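Local coordinates for protein nickel-dependent hydrogenase large subunit (Allochromatium vinosum, PDB 3MYR) that forms the nickel-iron catalytic subunit of a heterodimeric hydrogenase, oxidising molecular hydrogen and probably recycling the hydrogen given off by nitrogenase, at residues L66-E77 with H214-V222; Q135-S143 with T251-D260. All coordinates share one frame; numbering follows the deposited sequence.

Contact 1: L66-E77 with H214-V222; sequences LVHGIASVRAVE and HPNFVVGGV. With NFV (Ni-Fe oxidized active center), chain N.
Phe-217 lays its ring against the first turn of helix 67-80, one face turned to the backbone of Gly-69. Its CG stands anti to the carbonyl carbon (chi1 -64°), which carries the ring from the loop up to the helix. Glycine suits position 69 because a beta carbon would run into Phe-217 CD2. Leu-66, at the N-cap, crosses the ring at about a right angle: its CG lies 3.6 Å from Phe-217 CZ, and its CD1 meets the ring edge in plane. Ile-70 comes in obliquely, CG1 3.7 Å from Phe-217 CE1, while Met-95 of helix 86-112 also touches the phenyl group.

One turn further on, Val-73 sends CG1 down onto the loop backbone, 3.6 Å from Val-218 C. Val-219 splits its two methyls: CG1 meets Val-76 CG1 at 3.9 Å, and CG2 packs against Val-73 CG1 at 4.0 Å. Short branched valines let helix and loop approach closely here.

Beyond them Glu-77, its chain extended past CG, slides by Val-219 and presents OE2 to the type II turn from Val-218 to Gly-221. Gly-220 N donates to Glu-77 OE2 at 2.7 Å, nearly straight at 172°, meeting the anti side of the carboxylate 19° out of its plane. The same OE2 forms a salt bridge with Arg-92, whose NH2 also bonds Gly-221 O. A glutamine here would probably leave the Arg-92 charge without its carboxylate mate and, if its NH2 came to lie where OE2 sits, cost Gly-220 N its acceptor.

At the other end of the segment, Val-67 and His-68 face the nickel-iron centre, Val-67 CG2 lying 3.5 Å from O1 of the diatomic C1-O1 ligand on iron (NFV). The helix thus offers apolar groups and one buried carboxylate to the loop, the nearby arginine probably stabilising the ionised acid, while its opening residues line the cofactor pocket.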
loop_
_atom_site.group_PDB
_atom_site.type_symbol
_atom_site.label_atom_id
_atom_site.label_comp_id
_atom_site.label_asym_id
_atom_site.label_seq_id
_atom_site.Cartn_x
_atom_site.Cartn_y
_atom_site.Cartn_z
ATOM N N LEU B 66 -2.085 6.616 -3.104
ATOM C CA LEU B 66 -2.062 8.070 -2.868
ATOM C C LEU B 66 -0.674 8.630 -2.506
ATOM O O LEU B 66 -0.280 9.687 -2.999
ATOM C CB LEU B 66 -3.217 8.518 -1.895
ATOM C CG LEU B 66 -3.135 9.946 -1.307
ATOM C CD1 LEU B 66 -4.480 10.478 -1.063
ATOM C CD2 LEU B 66 -2.334 9.924 0.004
ATOM N N VAL B 67 0.090 7.966 -1.628
ATOM C CA VAL B 67 1.208 8.725 -1.016
ATOM C C VAL B 67 2.349 9.033 -1.995
ATOM O O VAL B 67 2.934 10.110 -1.897
ATOM C CB VAL B 67 1.841 8.022 0.251
ATOM C CG1 VAL B 67 0.706 7.727 1.282
ATOM C CG2 VAL B 67 2.579 6.750 -0.192
ATOM N N HIS B 68 2.613 8.148 -2.970
ATOM C CA HIS B 68 3.605 8.504 -3.970
ATOM C C HIS B 68 3.063 9.514 -4.989
ATOM O O HIS B 68 3.860 10.183 -5.596
ATOM C CB HIS B 68 4.138 7.248 -4.684
ATOM C CG HIS B 68 4.917 6.341 -3.760
ATOM N ND1 HIS B 68 6.196 6.614 -3.362
ATOM C CD2 HIS B 68 4.590 5.167 -3.165
ATOM C CE1 HIS B 68 6.617 5.678 -2.515
ATOM N NE2 HIS B 68 5.661 4.778 -2.388
ATOM N N GLY B 69 1.747 9.499 -5.293
ATOM C CA GLY B 69 1.164 10.538 -6.102
ATOM C C GLY B 69 1.416 11.882 -5.424
ATOM O O GLY B 69 1.826 12.830 -6.057
ATOM N N ILE B 70 1.102 11.994 -4.147
ATOM C CA ILE B 70 1.313 13.231 -3.431
ATOM C C ILE B 70 2.802 13.667 -3.403
ATOM O O ILE B 70 3.116 14.822 -3.688
ATOM C CB ILE B 70 0.683 13.129 -1.990
ATOM C CG1 ILE B 70 -0.820 13.411 -2.178
ATOM C CG2 ILE B 70 1.303 14.238 -1.064
ATOM C CD1 ILE B 70 -1.544 13.099 -1.068
ATOM N N ALA B 71 3.710 12.751 -3.061
ATOM C CA ALA B 71 5.133 13.099 -3.002
ATOM C C ALA B 71 5.629 13.548 -4.397
ATOM O O ALA B 71 6.413 14.498 -4.513
ATOM C CB ALA B 71 5.941 11.879 -2.534
ATOM N N SER B 72 5.129 12.875 -5.446
ATOM C CA SER B 72 5.514 13.198 -6.802
ATOM C C SER B 72 5.083 14.584 -7.235
ATOM O O SER B 72 5.899 15.358 -7.735
ATOM C CB SER B 72 4.989 12.160 -7.811
ATOM O OG SER B 72 5.513 12.447 -9.083
ATOM N N VAL B 73 3.820 14.951 -7.025
ATOM C CA VAL B 73 3.352 16.282 -7.549
ATOM C C VAL B 73 4.029 17.334 -6.652
ATOM O O VAL B 73 4.353 18.432 -7.119
ATOM C CB VAL B 73 1.790 16.455 -7.523
ATOM C CG1 VAL B 73 1.104 15.496 -8.553
ATOM C CG2 VAL B 73 1.255 16.170 -6.134
ATOM N N ARG B 74 4.228 17.035 -5.373
ATOM C CA ARG B 74 4.966 17.981 -4.490
ATOM C C ARG B 74 6.433 18.175 -4.954
ATOM O O ARG B 74 6.986 19.273 -4.798
ATOM C CB ARG B 74 5.015 17.491 -3.047
ATOM C CG ARG B 74 3.721 17.737 -2.275
ATOM C CD ARG B 74 3.789 17.180 -0.853
ATOM N NE ARG B 74 2.538 17.425 -0.105
ATOM C CZ ARG B 74 2.303 16.981 1.128
ATOM N NH1 ARG B 74 3.217 16.255 1.741
ATOM N NH2 ARG B 74 1.131 17.219 1.738
ATOM N N ALA B 75 7.047 17.112 -5.516
ATOM C CA ALA B 75 8.443 17.214 -5.974
ATOM C C ALA B 75 8.491 18.154 -7.149
ATOM O O ALA B 75 9.392 19.034 -7.228
ATOM C CB ALA B 75 9.006 15.784 -6.410
ATOM N N VAL B 76 7.555 17.956 -8.085
ATOM C CA VAL B 76 7.429 18.856 -9.233
ATOM C C VAL B 76 7.093 20.328 -8.845
ATOM O O VAL B 76 7.742 21.271 -9.336
ATOM C CB VAL B 76 6.472 18.351 -10.333
ATOM C CG1 VAL B 76 6.563 19.325 -11.558
ATOM C CG2 VAL B 76 6.873 16.885 -10.779
ATOM N N GLU B 77 6.128 20.493 -7.937
ATOM C CA GLU B 77 5.790 21.790 -7.406
ATOM C C GLU B 77 7.016 22.424 -6.698
ATOM O O GLU B 77 7.277 23.615 -6.871
ATOM C CB GLU B 77 4.622 21.634 -6.433
ATOM C CG GLU B 77 3.267 21.348 -7.191
ATOM C CD GLU B 77 2.263 20.531 -6.393
ATOM O OE1 GLU B 77 2.446 20.362 -5.137
ATOM O OE2 GLU B 77 1.257 20.111 -7.040
ATOM N N HIS B 214 -5.564 3.923 -6.154
ATOM C CA HIS B 214 -4.931 4.731 -7.128
ATOM C C HIS B 214 -5.729 5.954 -7.604
ATOM O O HIS B 214 -5.938 6.143 -8.806
ATOM C CB HIS B 214 -4.367 3.813 -8.255
ATOM C CG HIS B 214 -3.190 3.000 -7.795
ATOM N ND1 HIS B 214 -2.778 1.828 -8.393
ATOM C CD2 HIS B 214 -2.383 3.173 -6.723
ATOM C CE1 HIS B 214 -1.748 1.332 -7.734
ATOM N NE2 HIS B 214 -1.470 2.155 -6.732
ATOM N N PRO B 215 -6.109 6.844 -6.679
ATOM C CA PRO B 215 -6.790 8.048 -7.157
ATOM C C PRO B 215 -5.890 8.938 -8.049
ATOM O O PRO B 215 -4.633 8.779 -8.084
ATOM C CB PRO B 215 -7.180 8.783 -5.850
ATOM C CG PRO B 215 -6.116 8.316 -4.867
ATOM C CD PRO B 215 -5.968 6.816 -5.215
ATOM N N ASN B 216 -6.512 9.920 -8.709
ATOM C CA ASN B 216 -5.751 10.858 -9.589
ATOM C C ASN B 216 -5.266 12.122 -8.882
ATOM O O ASN B 216 -5.926 12.617 -7.956
ATOM C CB ASN B 216 -6.619 11.210 -10.832
ATOM C CG ASN B 216 -6.962 9.934 -11.633
ATOM O OD1 ASN B 216 -8.112 9.493 -11.649
ATOM N ND2 ASN B 216 -5.942 9.270 -12.138
ATOM N N PHE B 217 -4.160 12.665 -9.385
ATOM C CA PHE B 217 -3.561 13.874 -8.828
ATOM C C PHE B 217 -3.183 14.766 -9.981
ATOM O O PHE B 217 -3.212 14.334 -11.093
ATOM C CB PHE B 217 -2.310 13.553 -7.999
ATOM C CG PHE B 217 -2.617 12.744 -6.806
ATOM C CD1 PHE B 217 -3.030 13.364 -5.634
ATOM C CD2 PHE B 217 -2.681 11.340 -6.917
ATOM C CE1 PHE B 217 -3.499 12.579 -4.571
ATOM C CE2 PHE B 217 -3.054 10.540 -5.860
ATOM C CZ PHE B 217 -3.478 11.145 -4.672
ATOM N N VAL B 218 -2.976 16.056 -9.743
ATOM C CA VAL B 218 -2.301 16.843 -10.773
ATOM C C VAL B 218 -1.256 17.753 -10.157
ATOM O O VAL B 218 -1.436 18.284 -9.030
ATOM C CB VAL B 218 -3.213 17.790 -11.599
ATOM C CG1 VAL B 218 -3.865 17.072 -12.612
ATOM C CG2 VAL B 218 -4.218 18.492 -10.702
ATOM N N VAL B 219 -0.233 18.048 -10.959
ATOM C CA VAL B 219 0.766 18.984 -10.513
ATOM C C VAL B 219 0.134 20.385 -10.502
ATOM O O VAL B 219 -0.336 20.845 -11.545
ATOM C CB VAL B 219 1.931 19.044 -11.531
ATOM C CG1 VAL B 219 2.836 20.310 -11.167
ATOM C CG2 VAL B 219 2.692 17.740 -11.461
ATOM N N GLY B 220 0.204 21.087 -9.377
ATOM C CA GLY B 220 -0.387 22.409 -9.336
ATOM C C GLY B 220 -1.743 22.487 -8.651
ATOM O O GLY B 220 -2.294 23.574 -8.502
ATOM N N GLY B 221 -2.324 21.360 -8.235
ATOM C CA GLY B 221 -3.618 21.438 -7.498
ATOM C C GLY B 221 -4.272 20.088 -7.366
ATOM O O GLY B 221 -3.546 19.104 -7.176
ATOM N N VAL B 222 -5.616 20.021 -7.446
ATOM C CA VAL B 222 -6.342 18.748 -7.515
ATOM C C VAL B 222 -7.181 18.769 -8.776
ATOM O O VAL B 222 -7.528 19.858 -9.279
ATOM C CB VAL B 222 -7.211 18.493 -6.256
ATOM C CG1 VAL B 222 -6.288 18.388 -4.998
ATOM C CG2 VAL B 222 -8.293 19.688 -6.064
HETATM FE FE NFV N . 4.484 2.996 1.397
HETATM NI NI NFV N . 3.335 0.496 0.168
HETATM C C1 NFV N . 5.126 4.400 1.087
HETATM O O1 NFV N . 5.623 5.522 0.910
HETATM C C2 NFV N . 3.658 3.760 2.936
HETATM N N2 NFV N . 3.142 4.257 3.879
HETATM C C3 NFV N . 5.981 2.421 2.386
HETATM N N3 NFV N . 6.925 2.058 2.976
HETATM O O4 NFV N . 3.604 1.277 1.861
#

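Contact 2: Q135-S143 with T251-D260; sequences QSISAWPKS and TFVDQVYVPD
A chi1 of 176° turns the Trp-140 indole away from its own backbone N and alongside helix 236-265, where Val-256, its CG2 anti to the carbonyl carbon, aims that methyl at the ring. In a CH-pi contact, Val-256 CG2 stands over the face of the indole, 3.5 Å from the centroid of the Trp-140 six-membered ring and 19° off its normal. Pro-141 CD covers the opposite face toward the rim, so aliphatic groups touch both faces, the proline off-centre. Phe-252 adds a T-shaped pair, its edge turned to the tryptophan face, with planes at 86° and centroids 5.5 Å apart. Gln-255 crosses at about a right angle and brings OE1 to the indole edge, 3.7 Å from Trp-140 CE3.

Ser-138, the first residue to leave helix 127-137, makes an ST turn: its OG accepts from Trp-140 N at 3.0 Å. The same hydroxyl donates to Gln-255 O at 2.6 Å, in the carbonyl plane on a lone pair. A small hydroxyl can serve both backbones at once, and Gln-255 O lacks its usual i+4 helix donor because that position is Pro-259, whose backbone nitrogen carries no hydrogen and where the helix kinks; a pi-type turn spans 253-257 just before. Pro-259 in turn offers its CB to Ile-137 CD1 at 4.1 Å. From helix 181-201, His-190 meets the indole nearly perpendicularly, and Trp-197 stacks on Phe-252.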
loop_
_atom_site.group_PDB
_atom_site.type_symbol
_atom_site.label_atom_id
_atom_site.label_comp_id
_atom_site.label_asym_id
_atom_site.label_seq_id
_atom_site.Cartn_x
_atom_site.Cartn_y
_atom_site.Cartn_z
ATOM N N GLN B 135 -18.412 -4.967 25.691
ATOM C CA GLN B 135 -19.174 -3.856 26.208
ATOM C C GLN B 135 -18.439 -3.158 27.361
ATOM O O GLN B 135 -18.705 -1.996 27.618
ATOM C CB GLN B 135 -20.574 -4.343 26.641
ATOM C CG GLN B 135 -21.427 -4.636 25.374
ATOM C CD GLN B 135 -22.834 -5.270 25.679
ATOM O OE1 GLN B 135 -23.593 -5.604 24.760
ATOM N NE2 GLN B 135 -23.172 -5.386 26.959
ATOM N N SER B 136 -17.498 -3.859 28.034
ATOM C CA SER B 136 -16.796 -3.240 29.169
ATOM C C SER B 136 -15.724 -2.309 28.582
ATOM O O SER B 136 -15.212 -1.432 29.286
ATOM C CB SER B 136 -16.096 -4.288 30.038
ATOM O OG SER B 136 -14.984 -4.792 29.294
ATOM N N ILE B 137 -15.408 -2.479 27.299
ATOM C CA ILE B 137 -14.413 -1.574 26.719
ATOM C C ILE B 137 -14.894 -0.508 25.756
ATOM O O ILE B 137 -14.145 0.355 25.433
ATOM C CB ILE B 137 -13.136 -2.289 26.102
ATOM C CG1 ILE B 137 -13.456 -3.033 24.843
ATOM C CG2 ILE B 137 -12.482 -3.233 27.085
ATOM C CD1 ILE B 137 -12.217 -3.428 24.095
ATOM N N SER B 138 -16.121 -0.575 25.254
ATOM C CA SER B 138 -16.473 0.295 24.153
ATOM C C SER B 138 -17.962 0.434 24.053
ATOM O O SER B 138 -18.743 -0.463 24.440
ATOM C CB SER B 138 -15.937 -0.321 22.849
ATOM O OG SER B 138 -16.311 0.434 21.750
ATOM N N ALA B 139 -18.349 1.530 23.425
ATOM C CA ALA B 139 -19.738 1.854 23.165
ATOM C C ALA B 139 -20.149 1.339 21.787
ATOM O O ALA B 139 -21.294 1.446 21.401
ATOM C CB ALA B 139 -19.915 3.419 23.265
ATOM N N TRP B 140 -19.229 0.768 21.045
ATOM C CA TRP B 140 -19.543 0.258 19.708
ATOM C C TRP B 140 -20.812 -0.565 19.742
ATOM O O TRP B 140 -20.958 -1.406 20.657
ATOM C CB TRP B 140 -18.383 -0.624 19.227
ATOM C CG TRP B 140 -18.570 -1.323 17.889
ATOM C CD1 TRP B 140 -18.582 -2.689 17.678
ATOM C CD2 TRP B 140 -18.649 -0.715 16.561
ATOM N NE1 TRP B 140 -18.678 -2.947 16.313
ATOM C CE2 TRP B 140 -18.647 -1.763 15.618
ATOM C CE3 TRP B 140 -18.610 0.603 16.098
ATOM C CZ2 TRP B 140 -18.736 -1.540 14.227
ATOM C CZ3 TRP B 140 -18.696 0.842 14.704
ATOM C CH2 TRP B 140 -18.787 -0.218 13.794
ATOM N N PRO B 141 -21.766 -0.333 18.786
ATOM C CA PRO B 141 -23.085 -0.994 18.955
ATOM C C PRO B 141 -23.086 -2.503 18.826
ATOM O O PRO B 141 -23.954 -3.150 19.424
ATOM C CB PRO B 141 -23.951 -0.424 17.787
ATOM C CG PRO B 141 -23.334 1.004 17.554
ATOM C CD PRO B 141 -21.803 0.708 17.737
ATOM N N LYS B 142 -22.227 -3.054 17.970
ATOM C CA LYS B 142 -22.423 -4.429 17.496
ATOM C C LYS B 142 -21.744 -5.403 18.474
ATOM O O LYS B 142 -20.552 -5.704 18.326
ATOM C CB LYS B 142 -21.893 -4.613 16.089
ATOM C CG LYS B 142 -22.605 -3.795 15.026
ATOM C CD LYS B 142 -21.986 -4.099 13.642
ATOM C CE LYS B 142 -22.924 -4.479 12.550
ATOM N NZ LYS B 142 -22.384 -5.709 11.814
ATOM N N SER B 143 -22.483 -5.813 19.508
ATOM C CA SER B 143 -21.860 -6.507 20.642
ATOM C C SER B 143 -22.802 -7.539 21.232
ATOM O O SER B 143 -22.584 -8.026 22.370
ATOM C CB SER B 143 -21.563 -5.479 21.741
ATOM O OG SER B 143 -22.797 -4.952 22.275
ATOM N N THR B 251 -15.864 7.294 14.187
ATOM C CA THR B 251 -16.519 6.348 15.058
ATOM C C THR B 251 -15.730 5.043 15.092
ATOM O O THR B 251 -15.571 4.454 16.152
ATOM C CB THR B 251 -17.940 6.030 14.517
ATOM O OG1 THR B 251 -18.647 7.245 14.544
ATOM C CG2 THR B 251 -18.729 5.052 15.468
ATOM N N PHE B 252 -15.252 4.572 13.939
ATOM C CA PHE B 252 -14.592 3.226 13.920
ATOM C C PHE B 252 -13.261 3.291 14.665
ATOM O O PHE B 252 -12.928 2.388 15.469
ATOM C CB PHE B 252 -14.413 2.687 12.510
ATOM C CG PHE B 252 -14.152 1.213 12.440
ATOM C CD1 PHE B 252 -12.829 0.714 12.458
ATOM C CD2 PHE B 252 -15.196 0.315 12.405
ATOM C CE1 PHE B 252 -12.601 -0.712 12.440
ATOM C CE2 PHE B 252 -14.954 -1.093 12.376
ATOM C CZ PHE B 252 -13.648 -1.574 12.330
ATOM N N VAL B 253 -12.549 4.411 14.504
ATOM C CA VAL B 253 -11.267 4.577 15.239
ATOM C C VAL B 253 -11.507 4.666 16.738
ATOM O O VAL B 253 -10.868 3.933 17.525
ATOM C CB VAL B 253 -10.467 5.846 14.733
ATOM C CG1 VAL B 253 -9.227 6.160 15.615
ATOM C CG2 VAL B 253 -10.050 5.640 13.280
ATOM N N ASP B 254 -12.427 5.537 17.162
ATOM C CA ASP B 254 -12.657 5.744 18.588
ATOM C C ASP B 254 -13.182 4.475 19.272
ATOM O O ASP B 254 -12.914 4.266 20.419
ATOM C CB ASP B 254 -13.727 6.809 18.864
ATOM C CG ASP B 254 -13.251 8.198 18.640
ATOM O OD1 ASP B 254 -14.138 9.112 18.538
ATOM O OD2 ASP B 254 -12.021 8.366 18.503
ATOM N N GLN B 255 -14.085 3.768 18.619
ATOM C CA GLN B 255 -14.864 2.763 19.293
ATOM C C GLN B 255 -14.376 1.361 18.984
ATOM O O GLN B 255 -14.781 0.438 19.674
ATOM C CB GLN B 255 -16.356 2.839 18.831
ATOM C CG GLN B 255 -17.037 4.145 19.349
ATOM C CD GLN B 255 -18.559 4.146 19.190
ATOM O OE1 GLN B 255 -19.138 3.347 18.473
ATOM N NE2 GLN B 255 -19.196 5.059 19.856
ATOM N N VAL B 256 -13.685 1.141 17.869
ATOM C CA VAL B 256 -13.280 -0.240 17.594
ATOM C C VAL B 256 -11.725 -0.373 17.670
ATOM O O VAL B 256 -11.201 -1.099 18.500
ATOM C CB VAL B 256 -13.806 -0.747 16.212
ATOM C CG1 VAL B 256 -13.432 -2.194 15.946
ATOM C CG2 VAL B 256 -15.366 -0.535 16.083
ATOM N N TYR B 257 -11.011 0.320 16.791
ATOM C CA TYR B 257 -9.571 0.143 16.645
ATOM C C TYR B 257 -8.795 0.539 17.956
ATOM O O TYR B 257 -8.021 -0.230 18.476
ATOM C CB TYR B 257 -9.130 1.025 15.482
ATOM C CG TYR B 257 -7.625 1.076 15.211
ATOM C CD1 TYR B 257 -6.776 0.018 15.575
ATOM C CD2 TYR B 257 -7.057 2.166 14.528
ATOM C CE1 TYR B 257 -5.404 0.075 15.304
ATOM C CE2 TYR B 257 -5.705 2.219 14.215
ATOM C CZ TYR B 257 -4.884 1.171 14.614
ATOM O OH TYR B 257 -3.524 1.246 14.322
ATOM N N VAL B 258 -8.956 1.771 18.445
ATOM C CA VAL B 258 -8.142 2.157 19.568
ATOM C C VAL B 258 -8.451 1.304 20.833
ATOM O O VAL B 258 -7.521 0.907 21.518
ATOM C CB VAL B 258 -8.281 3.673 19.874
ATOM C CG1 VAL B 258 -7.537 4.047 21.156
ATOM C CG2 VAL B 258 -7.836 4.493 18.687
ATOM N N PRO B 259 -9.745 1.105 21.206
ATOM C CA PRO B 259 -9.943 0.316 22.437
ATOM C C PRO B 259 -9.445 -1.162 22.309
ATOM O O PRO B 259 -8.922 -1.723 23.296
ATOM C CB PRO B 259 -11.478 0.362 22.651
ATOM C CG PRO B 259 -11.908 1.657 21.933
ATOM C CD PRO B 259 -11.030 1.632 20.681
ATOM N N ASP B 260 -9.536 -1.745 21.103
ATOM C CA ASP B 260 -9.031 -3.128 20.878
ATOM C C ASP B 260 -7.536 -3.144 21.022
ATOM O O ASP B 260 -7.016 -4.017 21.667
ATOM C CB ASP B 260 -9.307 -3.645 19.459
ATOM C CG ASP B 260 -10.756 -4.099 19.258
ATOM O OD1 ASP B 260 -11.580 -4.047 20.212
ATOM O OD2 ASP B 260 -11.074 -4.524 18.131
#

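In the fold
Contacts 1 and 2 lie in the same large subunit with centres 34 Å apart and nearest atoms about 15 Å apart, so they do not touch. Their segments alternate along the chain: 66-77, 135-143, 214-222, then 251-260. Helix 86-112 is a shared neighbour, touching contact 1 through Arg-92, Met-95 and Ile-96 and contact 2 through Val-105 and Tyr-109. Contact 1 belongs to the buried catalytic region: it includes two residues of the nickel-iron pocket, and the side chain of Pro-215 lies about 10 Å from a bound SF4 and a bound F3S cluster. Contact 2, away from the annotated sites, is a partly buried packing of the loop after helix 127-137 against helix 236-265.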